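Local coordinates for protein member of DUF4221 family (Bacteroides vulgatus, PDB 3S9J) that is of unknown function but folds as a six-bladed beta-propeller of the DUF4221 family from the gut bacterium Bacteroides vulgatus, at residues Ser169-Leu172 / Arg173-Glu176; Thr225-Leu228 / Lys229-Arg232; Ile270-Lys274 / Tyr275-Tyr279; Lys288-Pro291 / Asn292-Pro295; Thr319-Gly323 / Lys324-Tyr328. All coordinates share one frame; numbering follows the deposited sequence. Where two conformers were deposited one is given.

Contact 1 of 5, residues Ser169-Leu172 / Arg173-Glu176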
loop_
_atom_site.group_PDB
_atom_site.type_symbol
_atom_site.label_atom_id
_atom_site.label_comp_id
_atom_site.label_asym_id
_atom_site.label_seq_id
_atom_site.Cartn_x
_atom_site.Cartn_y
_atom_site.Cartn_z
ATOM N N SER A 169 -3.668 5.456 -16.319
ATOM C CA SER A 169 -3.681 4.044 -16.704
ATOM C C SER A 169 -2.797 3.846 -17.911
ATOM O O SER A 169 -2.543 4.785 -18.651
ATOM C CB SER A 169 -5.091 3.554 -17.009
ATOM O OG SER A 169 -5.583 4.130 -18.226
ATOM N N GLN A 170 -2.302 2.633 -18.071
ATOM C CA GLN A 170 -1.560 2.254 -19.256
ATOM C C GLN A 170 -2.172 1.017 -19.872
ATOM O O GLN A 170 -2.431 0.016 -19.192
ATOM C CB GLN A 170 -0.079 2.010 -18.906
ATOM C CG GLN A 170 0.737 1.678 -20.150
ATOM C CD GLN A 170 2.204 1.794 -19.939
ATOM O OE1 GLN A 170 2.739 1.303 -18.924
ATOM N NE2 GLN A 170 2.881 2.423 -20.879
ATOM N N ASP A 171 -2.407 1.073 -21.184
ATOM C CA ASP A 171 -3.009 -0.023 -21.901
ATOM C C ASP A 171 -1.948 -1.088 -22.074
ATOM O O ASP A 171 -0.880 -0.828 -22.619
ATOM C CB ASP A 171 -3.540 0.487 -23.242
ATOM C CG ASP A 171 -4.354 -0.540 -23.962
ATOM O OD1 ASP A 171 -3.774 -1.538 -24.391
ATOM O OD2 ASP A 171 -5.585 -0.396 -24.038
ATOM N N LEU A 172 -2.249 -2.310 -21.651
ATOM C CA LEU A 172 -1.265 -3.392 -21.703
ATOM C C LEU A 172 -1.085 -3.991 -23.114
ATOM O O LEU A 172 -0.187 -4.785 -23.349
ATOM C CB LEU A 172 -1.657 -4.471 -20.694
ATOM C CG LEU A 172 -1.665 -4.000 -19.227
ATOM C CD1 LEU A 172 -2.321 -5.042 -18.328
ATOM C CD2 LEU A 172 -0.234 -3.654 -18.759
ATOM N N ARG A 173 -1.919 -3.586 -24.066
ATOM C CA ARG A 173 -1.657 -3.951 -25.466
ATOM C C ARG A 173 -0.846 -2.861 -26.164
ATOM O O ARG A 173 0.172 -3.134 -26.767
ATOM C CB ARG A 173 -2.926 -4.203 -26.243
ATOM C CG ARG A 173 -2.581 -4.602 -27.699
ATOM C CD ARG A 173 -3.708 -4.993 -28.503
ATOM N NE ARG A 173 -3.300 -5.151 -29.908
ATOM C CZ ARG A 173 -2.673 -6.217 -30.408
ATOM N NH1 ARG A 173 -2.357 -7.253 -29.623
ATOM N NH2 ARG A 173 -2.355 -6.263 -31.693
ATOM N N THR A 174 -1.307 -1.624 -26.093
ATOM C CA THR A 174 -0.766 -0.558 -26.934
ATOM C C THR A 174 0.288 0.332 -26.258
ATOM O O THR A 174 0.952 1.127 -26.950
ATOM C CB THR A 174 -1.884 0.377 -27.453
ATOM O OG1 THR A 174 -2.381 1.163 -26.377
ATOM C CG2 THR A 174 -3.061 -0.417 -28.118
ATOM N N GLY A 175 0.370 0.257 -24.940
ATOM C CA GLY A 175 1.236 1.140 -24.154
ATOM C C GLY A 175 0.700 2.543 -23.907
ATOM O O GLY A 175 1.345 3.345 -23.222
ATOM N N GLU A 176 -0.469 2.871 -24.474
ATOM C CA GLU A 176 -0.996 4.230 -24.358
ATOM C C GLU A 176 -1.299 4.542 -22.901
ATOM O O GLU A 176 -1.958 3.769 -22.229
ATOM C CB GLU A 176 -2.253 4.420 -25.223
ATOM C CG GLU A 176 -2.838 5.808 -25.111
ATOM C CD GLU A 176 -3.950 6.075 -26.108
ATOM O OE1 GLU A 176 -4.114 5.296 -27.066
ATOM O OE2 GLU A 176 -4.666 7.107 -25.951
HETATM O O HOH W 1 -4.517 3.567 -20.836
#
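The carboxamide of Gln170 reaches Gly175 edge-on: NE2 donates to Gly175 O at 2.9 Å, with the acceptor almost in the amide plane, and a nearly straight bond of 173°. The same NE2 also serves Asn117 O, so the amide ties this beta hairpin, the link between strands 165-171 and 177-183 of one propeller blade, to the neighbouring blade. The second flat group, the Asp171 carboxylate, works inside the turn. Its CG lies anti to the backbone N (chi1 -172°), which swings OD1 over the chain that follows. Arg173 N meets Asp171 OD1 nearly along its C-O axis at 2.8 Å, an Asx turn, while Thr174 N comes from above the carboxylate plane at 3.0 Å. Two amides therefore share one oxygen. Backbone bonds from Gly175 N to Asp171 O and from Asp171 N to Glu176 O close the turn, and Gly175 takes a positive phi. Thr174 adds an ST turn of its own, its OG1 accepting from Glu176 N at 3.2 Å.

Contact 2 of 5, residues Thr225-Leu228 / Lys229-Arg232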
loop_
_atom_site.group_PDB
_atom_site.type_symbol
_atom_site.label_atom_id
_atom_site.label_comp_id
_atom_site.label_asym_id
_atom_site.label_seq_id
_atom_site.Cartn_x
_atom_site.Cartn_y
_atom_site.Cartn_z
ATOM N N THR A 225 -15.425 5.872 -5.688
ATOM C CA THR A 225 -16.016 6.030 -7.005
ATOM C C THR A 225 -16.223 4.671 -7.663
ATOM O O THR A 225 -15.387 3.797 -7.551
ATOM C CB THR A 225 -15.172 6.945 -7.943
ATOM O OG1 THR A 225 -15.849 7.091 -9.211
ATOM C CG2 THR A 225 -13.817 6.409 -8.150
ATOM N N ASP A 226 -17.363 4.516 -8.324
ATOM C CA ASP A 226 -17.736 3.286 -9.045
ATOM C C ASP A 226 -17.585 3.380 -10.566
ATOM O O ASP A 226 -17.754 2.365 -11.265
ATOM C CB ASP A 226 -19.198 2.933 -8.741
ATOM C CG ASP A 226 -19.427 2.626 -7.293
ATOM O OD1 ASP A 226 -18.459 2.291 -6.582
ATOM O OD2 ASP A 226 -20.577 2.703 -6.858
ATOM N N ASP A 227 -17.333 4.583 -11.079
ATOM C CA ASP A 227 -17.205 4.805 -12.530
ATOM C C ASP A 227 -15.933 5.596 -12.882
ATOM O O ASP A 227 -15.806 6.113 -13.982
ATOM C CB ASP A 227 -18.455 5.497 -13.082
ATOM C CG ASP A 227 -18.688 6.886 -12.495
ATOM O OD1 ASP A 227 -17.970 7.308 -11.555
ATOM O OD2 ASP A 227 -19.611 7.560 -12.985
ATOM N N LEU A 228 -14.990 5.663 -11.941
ATOM C CA LEU A 228 -13.727 6.382 -12.155
ATOM C C LEU A 228 -13.954 7.831 -12.562
ATOM O O LEU A 228 -13.221 8.381 -13.385
ATOM C CB LEU A 228 -12.875 5.644 -13.201
ATOM C CG LEU A 228 -12.517 4.200 -12.854
ATOM C CD1 LEU A 228 -11.833 3.539 -14.052
ATOM C CD2 LEU A 228 -11.622 4.164 -11.631
ATOM N N LYS A 229 -14.975 8.448 -11.970
ATOM C CA LYS A 229 -15.333 9.811 -12.305
ATOM C C LYS A 229 -16.119 10.494 -11.189
ATOM O O LYS A 229 -15.663 11.504 -10.649
ATOM C CB LYS A 229 -16.128 9.847 -13.603
ATOM C CG LYS A 229 -16.457 11.258 -14.082
ATOM C CD LYS A 229 -16.345 11.392 -15.610
ATOM C CE LYS A 229 -16.471 12.857 -16.069
ATOM N NZ LYS A 229 -15.661 13.802 -15.213
ATOM N N HIS A 230 -17.284 9.945 -10.846
ATOM C CA HIS A 230 -18.126 10.534 -9.813
ATOM C C HIS A 230 -17.740 10.027 -8.426
ATOM O O HIS A 230 -17.685 8.822 -8.181
ATOM C CB HIS A 230 -19.589 10.253 -10.097
ATOM C CG HIS A 230 -20.048 10.835 -11.395
ATOM N ND1 HIS A 230 -20.009 10.131 -12.581
ATOM C CD2 HIS A 230 -20.514 12.068 -11.705
ATOM C CE1 HIS A 230 -20.448 10.899 -13.563
ATOM N NE2 HIS A 230 -20.772 12.076 -13.055
ATOM N N ILE A 231 -17.493 10.985 -7.547
ATOM C CA ILE A 231 -16.933 10.775 -6.231
ATOM C C ILE A 231 -17.974 10.891 -5.117
ATOM O O ILE A 231 -18.847 11.776 -5.152
ATOM C CB ILE A 231 -15.854 11.855 -5.953
ATOM C CG1 ILE A 231 -14.756 11.824 -7.018
ATOM C CG2 ILE A 231 -15.247 11.672 -4.582
ATOM C CD1 ILE A 231 -14.268 10.483 -7.335
ATOM N N ARG A 232 -17.864 9.999 -4.131
ATOM C CA ARG A 232 -18.632 10.063 -2.884
ATOM C C ARG A 232 -17.658 10.028 -1.706
ATOM O O ARG A 232 -16.588 9.417 -1.796
ATOM C CB ARG A 232 -19.589 8.858 -2.769
ATOM C CG ARG A 232 -20.681 8.839 -3.798
ATOM C CD ARG A 232 -21.717 7.742 -3.510
ATOM N NE ARG A 232 -21.185 6.376 -3.365
ATOM C CZ ARG A 232 -20.683 5.634 -4.358
ATOM N NH1 ARG A 232 -20.570 6.121 -5.590
ATOM N NH2 ARG A 232 -20.282 4.391 -4.122
HETATM O O HOH W 2 -19.365 6.466 -8.474
#
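Thr225 starts against Ile231: its CB sits 3.7 Å from Ile231 CD1, and CG2 follows more distantly. The hydroxyl turns instead into the beta hairpin loop joining strands 221-225 and 231-235 of a propeller blade. Thr225 OG1 donates to His230 O at 2.7 Å, approaching from above the carbonyl plane, and accepts from Lys229 N at 3.2 Å, serving in both roles. Asp227 takes up the same arm: with CG between its backbone N and carbonyl carbon (chi1 63°), the carboxylate folds back toward the edge of the His230 ring. Asp227 OD1 accepts from His230 N at 2.8 Å. Farther out, Asp226 OD2 forms a salt bridge with Arg232 NH2 at 3.2 Å, their planes well turned from each other; Arg211 also pairs with Asp226, and Tyr234 OH holds Arg232 NE. His230 is thus gripped twice by one aspartate, at backbone and ring. His230 ND1 donates at 2.6 Å to the syn lone pair of Asp227 OD2, which lies only 8° out of the imidazole plane.

Contact 3 of 5, residues Ile270-Lys274 / Tyr275-Tyr279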
loop_
_atom_site.group_PDB
_atom_site.type_symbol
_atom_site.label_atom_id
_atom_site.label_comp_id
_atom_site.label_asym_id
_atom_site.label_seq_id
_atom_site.Cartn_x
_atom_site.Cartn_y
_atom_site.Cartn_z
ATOM N N ILE A 270 -5.803 1.800 3.511
ATOM C CA ILE A 270 -7.184 1.368 3.365
ATOM C C ILE A 270 -7.141 0.034 2.608
ATOM O O ILE A 270 -6.504 -0.088 1.568
ATOM C CB ILE A 270 -8.101 2.451 2.700
ATOM C CG1 ILE A 270 -9.587 1.999 2.649
ATOM C CG2 ILE A 270 -7.602 2.835 1.305
ATOM C CD1 ILE A 270 -10.244 1.860 4.041
HETATM N N MSE A 271 -7.826 -0.974 3.144
HETATM C CA MSE A 271 -7.759 -2.323 2.602
HETATM C C MSE A 271 -9.151 -2.915 2.489
HETATM O O MSE A 271 -9.917 -2.901 3.450
HETATM C CB MSE A 271 -6.898 -3.222 3.492
HETATM C CG MSE A 271 -5.551 -2.730 3.694
HETATM SE SE MSE A 271 -4.530 -4.021 4.760
HETATM C CE MSE A 271 -4.784 -5.437 4.065
ATOM N N TYR A 272 -9.460 -3.468 1.319
ATOM C CA TYR A 272 -10.705 -4.179 1.111
ATOM C C TYR A 272 -10.518 -5.649 1.432
ATOM O O TYR A 272 -9.519 -6.239 1.057
ATOM C CB TYR A 272 -11.159 -4.034 -0.349
ATOM C CG TYR A 272 -12.417 -4.801 -0.656
ATOM C CD1 TYR A 272 -13.552 -4.598 0.081
ATOM C CD2 TYR A 272 -12.468 -5.703 -1.699
ATOM C CE1 TYR A 272 -14.713 -5.310 -0.182
ATOM C CE2 TYR A 272 -13.640 -6.424 -1.975
ATOM C CZ TYR A 272 -14.750 -6.221 -1.221
ATOM O OH TYR A 272 -15.932 -6.912 -1.457
ATOM N N ASP A 273 -11.475 -6.221 2.159
ATOM C CA ASP A 273 -11.508 -7.638 2.491
ATOM C C ASP A 273 -12.560 -8.290 1.579
ATOM O O ASP A 273 -13.774 -8.139 1.814
ATOM C CB ASP A 273 -11.895 -7.785 3.975
ATOM C CG ASP A 273 -11.945 -9.228 4.459
ATOM O OD1 ASP A 273 -12.199 -10.153 3.637
ATOM O OD2 ASP A 273 -11.729 -9.418 5.693
ATOM N N LYS A 274 -12.080 -8.992 0.546
ATOM C CA LYS A 274 -12.942 -9.613 -0.487
ATOM C C LYS A 274 -13.723 -10.811 0.049
ATOM O O LYS A 274 -14.711 -11.199 -0.551
ATOM C CB LYS A 274 -12.123 -10.025 -1.738
ATOM C CG LYS A 274 -11.106 -11.171 -1.540
ATOM C CD LYS A 274 -10.045 -11.278 -2.706
ATOM C CE LYS A 274 -8.703 -11.982 -2.236
ATOM N NZ LYS A 274 -7.577 -12.400 -3.245
ATOM N N TYR A 275 -13.282 -11.389 1.169
ATOM C CA TYR A 275 -13.915 -12.589 1.732
ATOM C C TYR A 275 -15.092 -12.229 2.610
ATOM O O TYR A 275 -16.136 -12.854 2.545
ATOM C CB TYR A 275 -12.905 -13.458 2.490
ATOM C CG TYR A 275 -11.777 -13.916 1.576
ATOM C CD1 TYR A 275 -11.978 -14.953 0.676
ATOM C CD2 TYR A 275 -10.538 -13.279 1.595
ATOM C CE1 TYR A 275 -10.972 -15.361 -0.205
ATOM C CE2 TYR A 275 -9.495 -13.694 0.739
ATOM C CZ TYR A 275 -9.716 -14.730 -0.161
ATOM O OH TYR A 275 -8.724 -15.133 -1.008
ATOM N N ARG A 276 -14.925 -11.213 3.439
ATOM C CA ARG A 276 -15.986 -10.796 4.363
ATOM C C ARG A 276 -16.748 -9.552 3.889
ATOM O O ARG A 276 -17.745 -9.175 4.505
ATOM C CB ARG A 276 -15.386 -10.594 5.760
ATOM C CG ARG A 276 -15.175 -11.911 6.490
ATOM C CD ARG A 276 -14.020 -11.885 7.420
ATOM N NE ARG A 276 -12.793 -11.744 6.663
ATOM C CZ ARG A 276 -12.064 -12.754 6.187
ATOM N NH1 ARG A 276 -12.390 -14.026 6.447
ATOM N NH2 ARG A 276 -10.989 -12.478 5.464
ATOM N N ASN A 277 -16.307 -8.949 2.787
ATOM C CA ASN A 277 -16.924 -7.743 2.225
ATOM C C ASN A 277 -16.957 -6.553 3.216
ATOM O O ASN A 277 -17.997 -5.920 3.442
ATOM C CB ASN A 277 -18.339 -8.072 1.698
ATOM C CG ASN A 277 -18.838 -7.072 0.665
ATOM O OD1 ASN A 277 -18.061 -6.374 0.016
ATOM N ND2 ASN A 277 -20.163 -7.026 0.483
ATOM N N VAL A 278 -15.794 -6.277 3.797
ATOM C CA VAL A 278 -15.582 -5.167 4.727
ATOM C C VAL A 278 -14.310 -4.430 4.333
ATOM O O VAL A 278 -13.576 -4.890 3.471
ATOM C CB VAL A 278 -15.482 -5.668 6.204
ATOM C CG1 VAL A 278 -16.792 -6.312 6.656
ATOM C CG2 VAL A 278 -14.334 -6.648 6.370
ATOM N N TYR A 279 -14.080 -3.275 4.943
ATOM C CA TYR A 279 -12.852 -2.511 4.745
ATOM C C TYR A 279 -12.156 -2.309 6.074
ATOM O O TYR A 279 -12.806 -2.210 7.115
ATOM C CB TYR A 279 -13.144 -1.142 4.131
ATOM C CG TYR A 279 -13.846 -1.202 2.802
ATOM C CD1 TYR A 279 -15.238 -1.356 2.733
ATOM C CD2 TYR A 279 -13.124 -1.115 1.607
ATOM C CE1 TYR A 279 -15.891 -1.435 1.488
ATOM C CE2 TYR A 279 -13.766 -1.179 0.373
ATOM C CZ TYR A 279 -15.137 -1.343 0.319
ATOM O OH TYR A 279 -15.770 -1.408 -0.896
#
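Asp273 and Arg276 make the tight end of this contact. Arg276 turns the side of its guanidinium to the carboxylate, NE and NH2 both bonding to Asp273 OD2, NE at 2.7 Å with OD2 in the guanidinium plane. Asp273 OD1, the other oxygen, is occupied by two backbone amides: Tyr275 N arrives nearly along the C-O axis, Arg276 N from well above the carboxylate plane at 2.9 Å. A chi1 of -179° sends the Asp273 carboxylate toward the turn it holds. Tyr280 OH also bonds to OD2. The backbone is a beta hairpin of strands 266-273 and 278-284 in a propeller blade, with a G1 bulge in which Asn277 and Val278 together stand opposite the single residue Asp273. On the sheet face carrying Tyr272 and Tyr279, packing is close too: Tyr272 CD1 lies over the Tyr279 ring, 3.4 Å from CE2, the two rings set oblique at 41°. Tyr272 OH donates to Asn277 OD1 at 2.6 Å. Toward solvent the contact rests instead on Lys274 lying alongside Tyr275, its CG 3.9 Å from the ring centroid over one face, while Lys274 NZ goes on to Gln33 and Tyr275 OH to Glu35.

Contact 4 of 5, residues Lys288-Pro291 / Asn292-Pro295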
loop_
_atom_site.group_PDB
_atom_site.type_symbol
_atom_site.label_atom_id
_atom_site.label_comp_id
_atom_site.label_asym_id
_atom_site.label_seq_id
_atom_site.Cartn_x
_atom_site.Cartn_y
_atom_site.Cartn_z
ATOM N N LYS A 288 5.931 11.226 19.511
ATOM C CA LYS A 288 6.997 12.193 19.412
ATOM C C LYS A 288 8.299 11.426 19.197
ATOM O O LYS A 288 8.723 10.689 20.070
ATOM C CB LYS A 288 7.096 13.047 20.663
ATOM C CG LYS A 288 7.674 14.372 20.432
ATOM C CD LYS A 288 6.645 15.328 19.716
ATOM C CE LYS A 288 7.303 16.664 19.411
ATOM N NZ LYS A 288 6.429 17.664 18.726
ATOM N N LEU A 289 8.909 11.640 18.037
ATOM C CA LEU A 289 10.172 10.966 17.657
ATOM C C LEU A 289 11.271 11.285 18.641
ATOM O O LEU A 289 11.620 12.443 18.835
ATOM C CB LEU A 289 10.618 11.402 16.247
ATOM C CG LEU A 289 11.705 10.580 15.530
ATOM C CD1 LEU A 289 11.062 9.408 14.836
ATOM C CD2 LEU A 289 12.392 11.504 14.539
ATOM N N ALA A 290 11.833 10.253 19.271
ATOM C CA ALA A 290 12.903 10.432 20.243
ATOM C C ALA A 290 14.255 10.608 19.519
ATOM O O ALA A 290 14.404 10.185 18.368
ATOM C CB ALA A 290 12.962 9.225 21.220
ATOM N N PRO A 291 15.223 11.245 20.185
ATOM C CA PRO A 291 16.513 11.524 19.542
ATOM C C PRO A 291 17.130 10.299 18.857
ATOM O O PRO A 291 17.600 10.373 17.727
ATOM C CB PRO A 291 17.367 12.005 20.705
ATOM C CG PRO A 291 16.424 12.744 21.570
ATOM C CD PRO A 291 15.079 12.013 21.437
ATOM N N ASN A 292 17.067 9.161 19.496
ATOM C CA ASN A 292 17.770 8.003 18.902
ATOM C C ASN A 292 16.975 7.325 17.777
ATOM O O ASN A 292 17.444 6.361 17.164
ATOM C CB ASN A 292 18.143 7.016 20.007
ATOM C CG ASN A 292 19.030 7.648 21.088
ATOM O OD1 ASN A 292 19.803 8.581 20.814
ATOM N ND2 ASN A 292 18.900 7.160 22.325
ATOM N N GLU A 293 15.772 7.830 17.481
ATOM C CA GLU A 293 14.936 7.243 16.419
ATOM C C GLU A 293 15.139 7.881 15.055
ATOM O O GLU A 293 15.236 9.069 14.933
ATOM C CB GLU A 293 13.447 7.313 16.827
ATOM C CG GLU A 293 13.144 6.540 18.063
ATOM C CD GLU A 293 11.711 6.609 18.485
ATOM O OE1 GLU A 293 11.148 7.704 18.523
ATOM O OE2 GLU A 293 11.135 5.572 18.774
ATOM N N SER A 294 15.122 7.081 13.979
ATOM C CA SER A 294 15.237 7.648 12.642
ATOM C C SER A 294 14.061 8.519 12.229
ATOM O O SER A 294 12.908 8.108 12.372
ATOM C CB SER A 294 15.373 6.520 11.586
ATOM O OG SER A 294 15.156 7.084 10.313
ATOM N N PRO A 295 14.321 9.681 11.623
ATOM C CA PRO A 295 13.282 10.535 11.102
ATOM C C PRO A 295 12.563 9.992 9.880
ATOM O O PRO A 295 11.479 10.461 9.559
ATOM C CB PRO A 295 14.019 11.820 10.724
ATOM C CG PRO A 295 15.463 11.526 10.882
ATOM C CD PRO A 295 15.677 10.217 11.409
HETATM O O HOH W 3 15.403 11.371 15.913
#
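Glu293 and Leu289 run antiparallel past each other, the glutamate CB against the leucine side chain and its carboxylate coming back to the backbone beyond it. The frame is a type I beta turn, Ala290 to Glu293, at the tip of the long surface loop between strands 278-284 and 304-309 of a propeller blade. The glutamate chain is extended beyond CG and leaves CB with CG anti to the carbonyl carbon (chi1 -62°), which carries the carboxylate to the backbone N of Ala290. There Glu293 OE1 accepts from Ala290 N at 2.7 Å in an almost straight bond, 171°, met on the anti side of the carboxylate. Glu293 OE1 also lies 3.5 Å from Leu289 CA, and 3.6 Å from Ala290 CB. Its partner oxygen OE2 is bonded by Tyr287 OH, so both oxygens of the carboxylate have protein partners, which should restrain its rotation. Leu289, modelled in two conformers, brings CD2 toward Pro295 CA in the one described, and both residues pack against helix 255-263 through Ile259. Pro291 and Asn292 form the exposed corner of the turn. Its closing bond runs from Glu293 N to Ala290 O at 2.9 Å.

Contact 5 of 5, residues Thr319-Gly323 / Lys324-Tyr328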
loop_
_atom_site.group_PDB
_atom_site.type_symbol
_atom_site.label_atom_id
_atom_site.label_comp_id
_atom_site.label_asym_id
_atom_site.label_seq_id
_atom_site.Cartn_x
_atom_site.Cartn_y
_atom_site.Cartn_z
ATOM N N THR A 319 -10.334 -1.259 16.667
ATOM C CA THR A 319 -9.518 -1.919 17.674
ATOM C C THR A 319 -8.146 -1.262 17.737
ATOM O O THR A 319 -7.527 -1.008 16.715
ATOM C CB THR A 319 -9.405 -3.417 17.363
ATOM O OG1 THR A 319 -10.687 -4.022 17.560
ATOM C CG2 THR A 319 -8.359 -4.086 18.241
ATOM N N LYS A 320 -7.678 -0.973 18.945
ATOM C CA LYS A 320 -6.385 -0.305 19.154
ATOM C C LYS A 320 -5.318 -1.374 19.387
ATOM O O LYS A 320 -5.584 -2.425 19.969
ATOM C CB LYS A 320 -6.482 0.652 20.359
ATOM C CG LYS A 320 -5.450 1.797 20.415
ATOM C CD LYS A 320 -6.055 3.011 21.188
ATOM C CE LYS A 320 -5.082 3.677 22.144
ATOM N NZ LYS A 320 -3.830 4.145 21.487
ATOM N N PHE A 321 -4.119 -1.114 18.889
ATOM C CA PHE A 321 -3.005 -2.034 18.994
ATOM C C PHE A 321 -1.826 -1.360 19.654
ATOM O O PHE A 321 -1.592 -0.157 19.476
ATOM C CB PHE A 321 -2.568 -2.506 17.606
ATOM C CG PHE A 321 -3.596 -3.340 16.897
ATOM C CD1 PHE A 321 -4.660 -2.750 16.238
ATOM C CD2 PHE A 321 -3.484 -4.711 16.860
ATOM C CE1 PHE A 321 -5.604 -3.505 15.591
ATOM C CE2 PHE A 321 -4.436 -5.465 16.198
ATOM C CZ PHE A 321 -5.491 -4.850 15.567
ATOM N N PRO A 322 -1.046 -2.145 20.411
ATOM C CA PRO A 322 0.142 -1.579 21.046
ATOM C C PRO A 322 1.278 -1.355 20.085
ATOM O O PRO A 322 1.297 -1.926 18.991
ATOM C CB PRO A 322 0.516 -2.651 22.080
ATOM C CG PRO A 322 0.061 -3.929 21.423
ATOM C CD PRO A 322 -1.220 -3.576 20.725
ATOM N N GLY A 323 2.239 -0.531 20.478
ATOM C CA GLY A 323 3.498 -0.441 19.748
ATOM C C GLY A 323 4.419 -1.611 20.112
ATOM O O GLY A 323 4.072 -2.419 20.973
ATOM N N LYS A 324 5.589 -1.650 19.476
ATOM C CA LYS A 324 6.679 -2.583 19.780
ATOM C C LYS A 324 6.279 -4.051 19.590
ATOM O O LYS A 324 6.836 -4.938 20.217
ATOM C CB LYS A 324 7.255 -2.334 21.186
ATOM C CG LYS A 324 8.113 -1.062 21.268
ATOM C CD LYS A 324 8.844 -0.965 22.582
ATOM C CE LYS A 324 7.852 -0.960 23.740
ATOM N NZ LYS A 324 7.069 0.334 23.802
ATOM N N LYS A 325 5.313 -4.295 18.699
ATOM C CA LYS A 325 4.807 -5.653 18.510
ATOM C C LYS A 325 4.545 -5.995 17.054
ATOM O O LYS A 325 4.968 -7.068 16.595
ATOM C CB LYS A 325 3.518 -5.852 19.310
ATOM C CG LYS A 325 3.028 -7.307 19.294
ATOM C CD LYS A 325 1.938 -7.593 20.338
ATOM C CE LYS A 325 1.619 -9.110 20.318
ATOM N NZ LYS A 325 0.520 -9.447 21.237
ATOM N N TYR A 326 3.867 -5.112 16.330
ATOM C CA TYR A 326 3.493 -5.373 14.959
ATOM C C TYR A 326 4.282 -4.542 13.966
ATOM O O TYR A 326 4.761 -3.441 14.276
ATOM C CB TYR A 326 1.993 -5.079 14.760
ATOM C CG TYR A 326 1.143 -5.910 15.657
ATOM C CD1 TYR A 326 0.850 -7.235 15.336
ATOM C CD2 TYR A 326 0.632 -5.395 16.842
ATOM C CE1 TYR A 326 0.078 -8.022 16.178
ATOM C CE2 TYR A 326 -0.143 -6.179 17.687
ATOM C CZ TYR A 326 -0.409 -7.479 17.347
ATOM O OH TYR A 326 -1.136 -8.272 18.184
ATOM N N PHE A 327 4.409 -5.075 12.752
ATOM C CA PHE A 327 4.974 -4.359 11.632
ATOM C C PHE A 327 3.814 -4.220 10.636
ATOM O O PHE A 327 3.639 -5.055 9.724
ATOM C CB PHE A 327 6.181 -5.101 11.036
ATOM C CG PHE A 327 6.966 -4.258 10.088
ATOM C CD1 PHE A 327 8.001 -3.444 10.556
ATOM C CD2 PHE A 327 6.626 -4.179 8.753
ATOM C CE1 PHE A 327 8.714 -2.609 9.673
ATOM C CE2 PHE A 327 7.339 -3.352 7.897
ATOM C CZ PHE A 327 8.364 -2.569 8.361
ATOM N N TYR A 328 2.962 -3.212 10.867
ATOM C CA TYR A 328 1.696 -3.141 10.137
ATOM C C TYR A 328 1.860 -2.739 8.680
ATOM O O TYR A 328 0.904 -2.889 7.914
ATOM C CB TYR A 328 0.671 -2.245 10.852
ATOM C CG TYR A 328 1.100 -0.815 11.070
ATOM C CD1 TYR A 328 1.040 0.107 10.019
ATOM C CD2 TYR A 328 1.557 -0.381 12.292
ATOM C CE1 TYR A 328 1.446 1.429 10.187
ATOM C CE2 TYR A 328 1.935 0.963 12.488
ATOM C CZ TYR A 328 1.884 1.855 11.446
ATOM O OH TYR A 328 2.278 3.157 11.584
HETATM O O HOH W 4 3.260 -2.586 17.257
#
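Phe321 presents a ring edge to the face of Tyr326, a T-shaped pair with planes at 89° and centroids 5.6 Å apart. The touching atoms are Phe321 CD2 and Tyr326 CE2, at 3.7 Å. Pro322 crosses at a slant, its CD 4.1 Å from the same Tyr326 CE2. On the opposite face of the tyrosine ring lies Lys325 CG, 3.7 Å above the plane and offset toward the rim, so the ring is sandwiched between a phenylalanine edge and an aliphatic lysine stem. Both aromatic side chains leave with CG beside the backbone N (chi1 -66° for Phe321, -59° for Tyr326), which turns the rings inward across the loop. No direct hydrogen bond links the two segments. A water stands in instead: it takes Tyr326 N at 2.8 Å and lies 2.7 Å from Pro322 O. Farther out, Phe321 is stacked on Phe304 and meets Phe360 edge-to-face, while Tyr326 packs on Ile340. A glycerol, probably from the crystallisation liquor, bonds Tyr326 O. The loop carries the chain from strand 315-321, at the edge of one propeller blade, to strand 327-334, at the edge of the blade that strands 8-19 and 354-364 complete.

Overall arrangement
From the N terminus the contacts come strictly in series; none encloses or crosses another. Contacts 1 and 2 both close the turn between the third and fourth strands of a blade, 165-171 to 177-183 and 221-225 to 231-235, with centres about 22 Å apart. Contact 3 closes the first hairpin of the next blade, and contact 4 forms a turn within the long loop joining that blade's second and third strands. Contact 5 leaves the same blade's last strand, 315-321, for the blade shared by both chain termini. Contacts 1 and 2 lie across the chain's centre from contact 4, whose centre is about 18 Å from that of contact 5.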